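Local coordinates for capsid protein VP1 (Human polyomavirus 12, PDB 6Y5Z) that probably builds the T=7 icosahedral capsid of the virus from disulfide-linked pentamers, at residues D[171-176]-D[190-195]; D[139-144]-D[153-158]; D[63-68]-D[125-130]. All coordinates share one frame; numbering follows the deposited sequence. Where two conformers were deposited one is given.

Interaction 1: residues D[171-176]-D[190-195]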
loop_
_atom_site.group_PDB
_atom_site.type_symbol
_atom_site.label_atom_id
_atom_site.label_comp_id
_atom_site.label_asym_id
_atom_site.label_seq_id
_atom_site.Cartn_x
_atom_site.Cartn_y
_atom_site.Cartn_z
ATOM N N SER D 171 -31.740 -17.282 4.240
ATOM C CA SER D 171 -32.681 -17.842 3.242
ATOM C C SER D 171 -32.355 -17.340 1.816
ATOM O O SER D 171 -32.879 -17.930 0.852
ATOM C CB SER D 171 -34.105 -17.547 3.652
ATOM O OG SER D 171 -34.424 -16.194 3.398
ATOM N N ALA D 172 -31.535 -16.284 1.659
ATOM C CA ALA D 172 -31.255 -15.657 0.347
ATOM C C ALA D 172 -30.084 -16.365 -0.335
ATOM O O ALA D 172 -28.974 -15.809 -0.387
ATOM C CB ALA D 172 -31.020 -14.186 0.507
ATOM N N LYS D 173 -30.310 -17.596 -0.781
ATOM C CA LYS D 173 -29.277 -18.437 -1.417
ATOM C C LYS D 173 -29.616 -18.610 -2.882
ATOM O O LYS D 173 -30.782 -18.870 -3.214
ATOM C CB LYS D 173 -29.175 -19.816 -0.773
ATOM C CG LYS D 173 -28.925 -19.825 0.719
ATOM C CD LYS D 173 -27.579 -19.230 1.086
ATOM C CE LYS D 173 -27.182 -19.557 2.504
ATOM N NZ LYS D 173 -25.900 -18.940 2.906
ATOM N N ALA D 174 -28.610 -18.555 -3.738
ATOM C CA ALA D 174 -28.774 -18.831 -5.174
ATOM C C ALA D 174 -27.450 -19.331 -5.753
ATOM O O ALA D 174 -26.437 -19.374 -5.040
ATOM C CB ALA D 174 -29.275 -17.608 -5.896
ATOM N N LYS D 175 -27.503 -19.817 -6.979
ATOM C CA LYS D 175 -26.314 -20.238 -7.752
ATOM C C LYS D 175 -26.141 -19.324 -8.955
ATOM O O LYS D 175 -27.142 -18.956 -9.578
ATOM C CB LYS D 175 -26.485 -21.701 -8.161
ATOM C CG LYS D 175 -26.463 -22.653 -6.975
ATOM C CD LYS D 175 -26.776 -24.084 -7.279
ATOM C CE LYS D 175 -26.836 -24.884 -5.996
ATOM N NZ LYS D 175 -26.611 -26.330 -6.221
ATOM N N LEU D 176 -24.893 -18.973 -9.287
ATOM C CA LEU D 176 -24.609 -18.102 -10.439
ATOM C C LEU D 176 -24.703 -18.959 -11.704
ATOM O O LEU D 176 -23.685 -19.539 -12.115
ATOM C CB LEU D 176 -23.239 -17.447 -10.266
ATOM C CG LEU D 176 -22.809 -16.526 -11.408
ATOM C CD1 LEU D 176 -23.899 -15.520 -11.764
ATOM C CD2 LEU D 176 -21.508 -15.813 -11.058
ATOM N N ASP D 190 -20.820 -16.776 -1.568
ATOM C CA ASP D 190 -21.260 -17.317 -0.266
ATOM C C ASP D 190 -20.109 -18.060 0.419
ATOM O O ASP D 190 -19.703 -19.154 -0.021
ATOM C CB ASP D 190 -22.455 -18.244 -0.469
ATOM C CG ASP D 190 -23.054 -18.736 0.836
ATOM O OD1 ASP D 190 -22.492 -18.420 1.925
ATOM O OD2 ASP D 190 -24.084 -19.405 0.758
ATOM N N PRO D 191 -19.522 -17.533 1.513
ATOM C CA PRO D 191 -18.379 -18.194 2.145
ATOM C C PRO D 191 -18.784 -19.450 2.936
ATOM O O PRO D 191 -17.931 -20.198 3.338
ATOM C CB PRO D 191 -17.830 -17.127 3.095
ATOM C CG PRO D 191 -19.036 -16.313 3.449
ATOM C CD PRO D 191 -19.894 -16.279 2.198
ATOM N N SER D 192 -20.081 -19.652 3.150
ATOM C CA SER D 192 -20.625 -20.818 3.884
ATOM C C SER D 192 -20.831 -21.996 2.930
ATOM O O SER D 192 -21.064 -23.100 3.436
ATOM C CB SER D 192 -21.907 -20.477 4.603
ATOM O OG SER D 192 -23.015 -20.384 3.722
ATOM N N ARG D 193 -20.758 -21.778 1.612
ATOM C CA ARG D 193 -20.817 -22.874 0.612
ATOM C C ARG D 193 -19.530 -22.821 -0.210
ATOM O O ARG D 193 -18.435 -22.676 0.416
ATOM C CB ARG D 193 -22.134 -22.758 -0.148
ATOM C CG ARG D 193 -23.315 -22.829 0.808
ATOM C CD ARG D 193 -24.642 -22.830 0.075
ATOM N NE ARG D 193 -25.710 -22.983 1.052
ATOM C CZ ARG D 193 -26.983 -23.210 0.741
ATOM N NH1 ARG D 193 -27.338 -23.279 -0.518
ATOM N NH2 ARG D 193 -27.885 -23.355 1.698
ATOM N N ASN D 194 -19.614 -23.005 -1.524
ATOM C CA ASN D 194 -18.429 -22.953 -2.425
ATOM C C ASN D 194 -17.317 -23.890 -1.936
ATOM O O ASN D 194 -16.114 -23.525 -2.050
ATOM C CB ASN D 194 -17.940 -21.508 -2.552
ATOM C CG ASN D 194 -18.880 -20.696 -3.417
ATOM O OD1 ASN D 194 -19.200 -21.103 -4.544
ATOM N ND2 ASN D 194 -19.368 -19.589 -2.885
ATOM N N GLU D 195 -17.661 -25.095 -1.478
ATOM C CA GLU D 195 -16.636 -26.084 -1.057
ATOM C C GLU D 195 -15.795 -26.491 -2.279
ATOM O O GLU D 195 -14.610 -26.855 -2.104
ATOM C CB GLU D 195 -17.267 -27.304 -0.400
ATOM C CG GLU D 195 -16.232 -28.251 0.183
HETATM O O HOH W 1 -26.151 -22.180 -2.977
#

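Interaction 2: residues D[139-144]-D[153-158]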
loop_
_atom_site.group_PDB
_atom_site.type_symbol
_atom_site.label_atom_id
_atom_site.label_comp_id
_atom_site.label_asym_id
_atom_site.label_seq_id
_atom_site.Cartn_x
_atom_site.Cartn_y
_atom_site.Cartn_z
ATOM N N GLY D 139 -27.475 -13.570 -0.945
ATOM C CA GLY D 139 -28.127 -12.282 -1.182
ATOM C C GLY D 139 -27.929 -11.322 -0.033
ATOM O O GLY D 139 -27.924 -11.736 1.121
ATOM N N ILE D 140 -27.763 -10.051 -0.373
ATOM C CA ILE D 140 -27.568 -8.939 0.592
ATOM C C ILE D 140 -27.712 -7.646 -0.213
ATOM O O ILE D 140 -27.320 -7.619 -1.384
ATOM C CB ILE D 140 -26.235 -9.064 1.352
ATOM C CG1 ILE D 140 -26.087 -7.929 2.366
ATOM C CG2 ILE D 140 -25.046 -9.163 0.369
ATOM C CD1 ILE D 140 -25.035 -8.163 3.418
ATOM N N GLN D 141 -28.348 -6.634 0.367
ATOM C CA GLN D 141 -28.697 -5.393 -0.364
ATOM C C GLN D 141 -28.413 -4.187 0.519
ATOM O O GLN D 141 -28.559 -4.287 1.752
ATOM C CB GLN D 141 -30.180 -5.370 -0.749
ATOM C CG GLN D 141 -30.565 -6.543 -1.636
ATOM C CD GLN D 141 -32.012 -6.588 -2.087
ATOM O OE1 GLN D 141 -32.429 -7.606 -2.625
ATOM N NE2 GLN D 141 -32.782 -5.514 -1.904
ATOM N N GLN D 142 -28.154 -3.047 -0.111
ATOM C CA GLN D 142 -28.004 -1.760 0.611
ATOM C C GLN D 142 -29.372 -1.286 1.134
ATOM O O GLN D 142 -29.411 -0.652 2.199
ATOM C CB GLN D 142 -27.332 -0.725 -0.295
ATOM C CG GLN D 142 -26.980 0.562 0.448
ATOM C CD GLN D 142 -25.858 1.293 -0.251
ATOM O OE1 GLN D 142 -24.682 1.134 0.096
ATOM N NE2 GLN D 142 -26.212 1.991 -1.317
ATOM N N SER D 143 -30.453 -1.573 0.399
ATOM C CA SER D 143 -31.831 -1.159 0.736
ATOM C C SER D 143 -32.799 -2.288 0.398
ATOM O O SER D 143 -32.811 -2.748 -0.763
ATOM C CB SER D 143 -32.229 0.100 0.032
ATOM O OG SER D 143 -33.644 0.287 0.169
ATOM N N HIS D 144 -33.600 -2.696 1.367
ATOM C CA HIS D 144 -34.632 -3.735 1.162
ATOM C C HIS D 144 -35.777 -3.197 0.293
ATOM O O HIS D 144 -36.583 -4.020 -0.173
ATOM C CB HIS D 144 -35.099 -4.287 2.514
ATOM C CG HIS D 144 -36.021 -3.404 3.276
ATOM N ND1 HIS D 144 -37.413 -3.572 3.257
ATOM C CD2 HIS D 144 -35.770 -2.376 4.124
ATOM C CE1 HIS D 144 -37.963 -2.666 4.051
ATOM N NE2 HIS D 144 -36.986 -1.904 4.589
ATOM N N ILE D 153 -32.275 -12.148 -11.780
ATOM C CA ILE D 153 -32.366 -13.003 -10.575
ATOM C C ILE D 153 -31.813 -12.172 -9.418
ATOM O O ILE D 153 -30.610 -11.779 -9.485
ATOM C CB ILE D 153 -31.627 -14.348 -10.716
ATOM C CG1 ILE D 153 -31.979 -15.114 -11.995
ATOM C CG2 ILE D 153 -31.880 -15.177 -9.474
ATOM C CD1 ILE D 153 -33.456 -15.373 -12.179
ATOM N N VAL D 154 -32.666 -11.884 -8.449
ATOM C CA VAL D 154 -32.360 -11.060 -7.247
ATOM C C VAL D 154 -32.896 -11.815 -6.040
ATOM O O VAL D 154 -33.597 -12.814 -6.213
ATOM C CB VAL D 154 -32.964 -9.650 -7.380
ATOM C CG1 VAL D 154 -32.267 -8.852 -8.462
ATOM C CG2 VAL D 154 -34.467 -9.688 -7.648
ATOM N N PRO D 155 -32.560 -11.418 -4.797
ATOM C CA PRO D 155 -33.035 -12.135 -3.615
ATOM C C PRO D 155 -34.550 -12.403 -3.598
ATOM O O PRO D 155 -34.950 -13.476 -3.161
ATOM C CB PRO D 155 -32.554 -11.245 -2.472
ATOM C CG PRO D 155 -31.235 -10.728 -3.011
ATOM C CD PRO D 155 -31.574 -10.375 -4.444
ATOM N N LYS D 156 -35.348 -11.467 -4.103
ATOM C CA LYS D 156 -36.829 -11.647 -4.180
ATOM C C LYS D 156 -37.156 -12.913 -4.990
ATOM O O LYS D 156 -38.229 -13.525 -4.737
ATOM C CB LYS D 156 -37.487 -10.419 -4.805
ATOM C CG LYS D 156 -39.005 -10.463 -4.801
ATOM C CD LYS D 156 -39.620 -9.306 -5.528
ATOM C CE LYS D 156 -41.133 -9.400 -5.551
ATOM N NZ LYS D 156 -41.725 -8.195 -6.180
ATOM N N SER D 157 -36.299 -13.308 -5.937
ATOM C CA SER D 157 -36.486 -14.514 -6.786
ATOM C C SER D 157 -36.492 -15.783 -5.919
ATOM O O SER D 157 -37.049 -16.792 -6.402
ATOM C CB SER D 157 -35.433 -14.614 -7.857
ATOM O OG SER D 157 -35.418 -13.439 -8.657
ATOM N N VAL D 158 -35.861 -15.773 -4.734
ATOM C CA VAL D 158 -35.603 -16.998 -3.923
ATOM C C VAL D 158 -36.193 -16.912 -2.515
ATOM O O VAL D 158 -36.300 -17.960 -1.875
ATOM C CB VAL D 158 -34.105 -17.333 -3.856
ATOM C CG1 VAL D 158 -33.527 -17.514 -5.248
ATOM C CG2 VAL D 158 -33.302 -16.321 -3.041
HETATM O O HOH W 2 -34.454 -8.651 -4.242
#

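Interaction 3: residues D[63-68]-D[125-130]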
loop_
_atom_site.group_PDB
_atom_site.type_symbol
_atom_site.label_atom_id
_atom_site.label_comp_id
_atom_site.label_asym_id
_atom_site.label_seq_id
_atom_site.Cartn_x
_atom_site.Cartn_y
_atom_site.Cartn_z
ATOM N N PRO D 63 -24.245 -3.115 -12.958
ATOM C CA PRO D 63 -23.361 -4.208 -13.353
ATOM C C PRO D 63 -23.771 -5.569 -12.796
ATOM O O PRO D 63 -24.398 -5.653 -11.742
ATOM C CB PRO D 63 -21.995 -3.785 -12.781
ATOM C CG PRO D 63 -22.370 -2.930 -11.581
ATOM C CD PRO D 63 -23.604 -2.173 -12.038
ATOM N N TYR D 64 -23.398 -6.598 -13.543
ATOM C CA TYR D 64 -23.770 -8.006 -13.289
ATOM C C TYR D 64 -22.515 -8.858 -13.191
ATOM O O TYR D 64 -21.478 -8.497 -13.751
ATOM C CB TYR D 64 -24.649 -8.553 -14.421
ATOM C CG TYR D 64 -25.940 -7.804 -14.574
ATOM C CD1 TYR D 64 -27.051 -8.170 -13.829
ATOM C CD2 TYR D 64 -26.033 -6.685 -15.375
ATOM C CE1 TYR D 64 -28.226 -7.457 -13.914
ATOM C CE2 TYR D 64 -27.206 -5.961 -15.465
ATOM C CZ TYR D 64 -28.301 -6.333 -14.705
ATOM O OH TYR D 64 -29.460 -5.617 -14.713
ATOM N N TYR D 65 -22.657 -10.036 -12.599
ATOM C CA TYR D 65 -21.635 -11.100 -12.698
ATOM C C TYR D 65 -21.620 -11.645 -14.126
ATOM O O TYR D 65 -22.687 -11.831 -14.728
ATOM C CB TYR D 65 -21.886 -12.212 -11.682
ATOM C CG TYR D 65 -21.594 -11.808 -10.258
ATOM C CD1 TYR D 65 -20.286 -11.697 -9.806
ATOM C CD2 TYR D 65 -22.600 -11.487 -9.369
ATOM C CE1 TYR D 65 -19.997 -11.271 -8.525
ATOM C CE2 TYR D 65 -22.326 -11.082 -8.074
ATOM C CZ TYR D 65 -21.020 -10.977 -7.639
ATOM O OH TYR D 65 -20.749 -10.595 -6.359
ATOM N N SER D 66 -20.421 -11.890 -14.648
ATOM C CA SER D 66 -20.163 -12.724 -15.844
ATOM C C SER D 66 -19.984 -14.178 -15.405
ATOM O O SER D 66 -19.411 -14.438 -14.321
ATOM C CB SER D 66 -18.950 -12.214 -16.560
ATOM O OG SER D 66 -19.166 -10.893 -17.027
ATOM N N CYS D 67 -20.395 -15.132 -16.232
ATOM C CA CYS D 67 -20.120 -16.567 -15.962
ATOM C C CYS D 67 -20.191 -17.386 -17.237
ATOM O O CYS D 67 -20.858 -16.971 -18.190
ATOM C CB CYS D 67 -21.008 -17.165 -14.890
ATOM S SG CYS D 67 -22.774 -17.117 -15.301
ATOM N N ALA D 68 -19.444 -18.478 -17.238
ATOM C CA ALA D 68 -19.399 -19.408 -18.376
ATOM C C ALA D 68 -19.121 -20.800 -17.823
ATOM O O ALA D 68 -18.362 -20.950 -16.837
ATOM C CB ALA D 68 -18.373 -18.960 -19.391
ATOM N N TYR D 125 -14.571 -2.970 -8.239
ATOM C CA TYR D 125 -15.028 -4.274 -7.728
ATOM C C TYR D 125 -14.460 -5.330 -8.672
ATOM O O TYR D 125 -14.816 -5.338 -9.865
ATOM C CB TYR D 125 -16.550 -4.334 -7.661
ATOM C CG TYR D 125 -17.071 -5.605 -7.063
ATOM C CD1 TYR D 125 -17.132 -5.752 -5.686
ATOM C CD2 TYR D 125 -17.478 -6.655 -7.861
ATOM C CE1 TYR D 125 -17.573 -6.927 -5.106
ATOM C CE2 TYR D 125 -17.968 -7.817 -7.294
ATOM C CZ TYR D 125 -18.034 -7.946 -5.917
ATOM O OH TYR D 125 -18.478 -9.104 -5.344
ATOM N N HIS D 126 -13.537 -6.126 -8.158
ATOM C CA HIS D 126 -12.875 -7.192 -8.936
ATOM C C HIS D 126 -13.181 -8.502 -8.245
ATOM O O HIS D 126 -13.055 -8.572 -7.009
ATOM C CB HIS D 126 -11.377 -6.993 -9.056
ATOM C CG HIS D 126 -11.026 -5.816 -9.870
ATOM N ND1 HIS D 126 -11.175 -5.805 -11.238
ATOM C CD2 HIS D 126 -10.528 -4.610 -9.524
ATOM C CE1 HIS D 126 -10.799 -4.633 -11.697
ATOM N NE2 HIS D 126 -10.388 -3.883 -10.661
ATOM N N MET D 127 -13.610 -9.498 -8.997
ATOM C CA MET D 127 -13.691 -10.849 -8.426
ATOM C C MET D 127 -13.562 -11.865 -9.558
ATOM O O MET D 127 -13.945 -11.582 -10.710
ATOM C CB MET D 127 -14.989 -11.045 -7.639
ATOM C CG MET D 127 -16.201 -11.105 -8.505
ATOM S SD MET D 127 -16.506 -12.814 -8.926
ATOM C CE MET D 127 -16.833 -13.353 -7.244
ATOM N N PHE D 128 -12.958 -12.992 -9.226
ATOM C CA PHE D 128 -12.992 -14.138 -10.151
ATOM C C PHE D 128 -13.107 -15.403 -9.326
ATOM O O PHE D 128 -12.766 -15.436 -8.125
ATOM C CB PHE D 128 -11.779 -14.174 -11.068
ATOM C CG PHE D 128 -10.494 -14.535 -10.392
ATOM C CD1 PHE D 128 -9.738 -13.571 -9.749
ATOM C CD2 PHE D 128 -10.022 -15.840 -10.433
ATOM C CE1 PHE D 128 -8.539 -13.917 -9.138
ATOM C CE2 PHE D 128 -8.814 -16.168 -9.849
ATOM C CZ PHE D 128 -8.082 -15.203 -9.199
ATOM N N ALA D 129 -13.662 -16.422 -9.960
ATOM C CA ALA D 129 -13.836 -17.725 -9.328
ATOM C C ALA D 129 -13.654 -18.804 -10.385
ATOM O O ALA D 129 -13.985 -18.597 -11.555
ATOM C CB ALA D 129 -15.178 -17.853 -8.655
ATOM N N VAL D 130 -13.079 -19.897 -9.918
ATOM C CA VAL D 130 -12.910 -21.129 -10.723
ATOM C C VAL D 130 -13.484 -22.263 -9.882
ATOM O O VAL D 130 -13.036 -22.433 -8.751
ATOM C CB VAL D 130 -11.430 -21.348 -11.088
ATOM C CG1 VAL D 130 -11.222 -22.629 -11.890
ATOM C CG2 VAL D 130 -10.860 -20.150 -11.824
#

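Interaction 1: residues D[171-176]-D[190-195]
K173 and D190 mark the closest approach of the two backbones, yet their CA atoms stay 8.2 Å apart, so the contact has to be made by side chains. Segment 171-176 carries the short strand 173-175, whereas 190-195 opens with a type I beta turn from D190 to R193. The lysine spans the gap. Its chain bends at chi2 (-64°) and then runs out almost straight, bringing NZ to D190 OD2 at 2.9 Å, on the syn side but tilted about 31° from the carboxylate plane. This salt bridge is joined by a weak, longer hydrogen bond from K173 NZ to S192 OG, and NZ also hydrogen-bonds to OE1 of Q138, on the strand in between.

The architecture explains the reach: strands 173-175 and 187-189 flank strand 136-139 in a small antiparallel sheet, and the turn begins where 187-189 ends. D190 is itself held by an Asx turn. Its OD1 receives S192 N at 3.0 Å and is also bonded to S192 OG at 2.7 Å, both from the same face of the carboxylate, which should restrict rotation of the group that meets the lysine. At the exposed flank of the contact, R193 lays one face of its guanidinium against K173 CG, the carbon sitting 3.7 Å above the plane and displaced toward the edge. R193 NE lies 3.9 Å from D190 OD2, a long, purely electrostatic pairing because the oxygen is well out of the guanidinium plane. The two cations thus share one carboxylate, while R193 NH1 donates to a water at 2.9 Å.

Interaction 2: residues D[139-144]-D[153-158]
P155 sets the CG corner of its ring against G139 and Q141, and there the packing is close. G139, which has no side chain, lets its CA come directly within 3.9 Å of P155 CG. The side chains of Q141 and P155 approach from opposite directions, and Q141 OE1 rests 3.4 Å from P155 CG and at a similar distance from CD, a polar oxygen set against ring methylenes. The Q141 chain reaches this spot because it is extended beyond CG (chi2 -179°). The other branch, NE2, helps to fix the amide: it donates to S143 O at 3.0 Å, with the acceptor lying in the amide plane.

Apart from G139, which ends strand 136-139, both segments lie in the long connection to strand 173-175, within what corresponds to the EF loop of polyomavirus VP1. W187 and T186 also pack on P155, and Q142 bonds through NE2 to D107 of a neighbouring subunit.

The looser side lies beside the proline, where a water bridges the two segments. It donates to Q141 OE1 at 2.8 Å and accepts from K156 N at 3.0 Å, linking the amide to the first turn of a stretch with helical backbone angles. That turn is tied by S157 N to V154 O and by a nearly straight bond from V154 N to S157 OG (168°). The extended side chain of exposed K156 has its end directed off from the other segment.

Interaction 3: residues D[63-68]-D[125-130]
Two tyrosine hydroxyls meet end to end in the interior of the chain: Y65 OH and Y125 OH are 2.9 Å apart. The separation suits a hydrogen bond, though the geometry leaves this one open. The side chains cross at about a right angle. Y125, with CG anti to its backbone nitrogen (chi1 -176°), stretches its ring toward the other segment, while Y65 sets off alongside and only its outer end draws near. Y125 OH lies at the edge of the Y65 ring, near its plane, and Y125 CE2 approaches Y65 CE1 to 4.2 Å.

The same edge of Y65 is met by M127. Its CG stands 3.8 Å from Y65 CE1 in the plane of the ring. In the conformer described, SD is 5.0 Å from the ring centroid and 75° off the ring normal, an edge-on Met-aromatic contact; because M127 has a second conformer, the sulfur's position carries less certainty.

Strands 66-71 and 124-131 both pair antiparallel with strand 237-250, in what corresponds to the C-H-E part of the VP1 jelly roll. The contact consequently joins next-but-one neighbours, with Y65 and M127 CA atoms 9.0 Å apart. F215 of a neighbouring subunit packs against both Y125 and M127.

Y65 OH also hydrogen-bonds to W187 O. Since a backbone carbonyl can only accept, the Y65 hydroxyl gives its proton there, which probably holds its rotation and would leave the buried oxygen able to accept from Y125.

How the interactions relate
Interaction 3 sits at the centre of the chain, inside the jelly roll, and relies on aromatic rings, a thioether and a hydroxyl pair. Interactions 1 and 2 lie farther out, 13 Å apart between centres, and both involve the small three-stranded sheet: strand 136-139 ends at G139 of interaction 2, whose N probably donates to A172 O of interaction 1 at 2.8 Å. Interaction 2 is buried, with proline packing and a bridging water; interaction 1 is partly exposed and ionic. L176 carries interaction 1 down to the core, packing on Y65 and C67 of segment 63-68, whereas interactions 2 and 3 do not touch. All three also reach a neighbouring subunit.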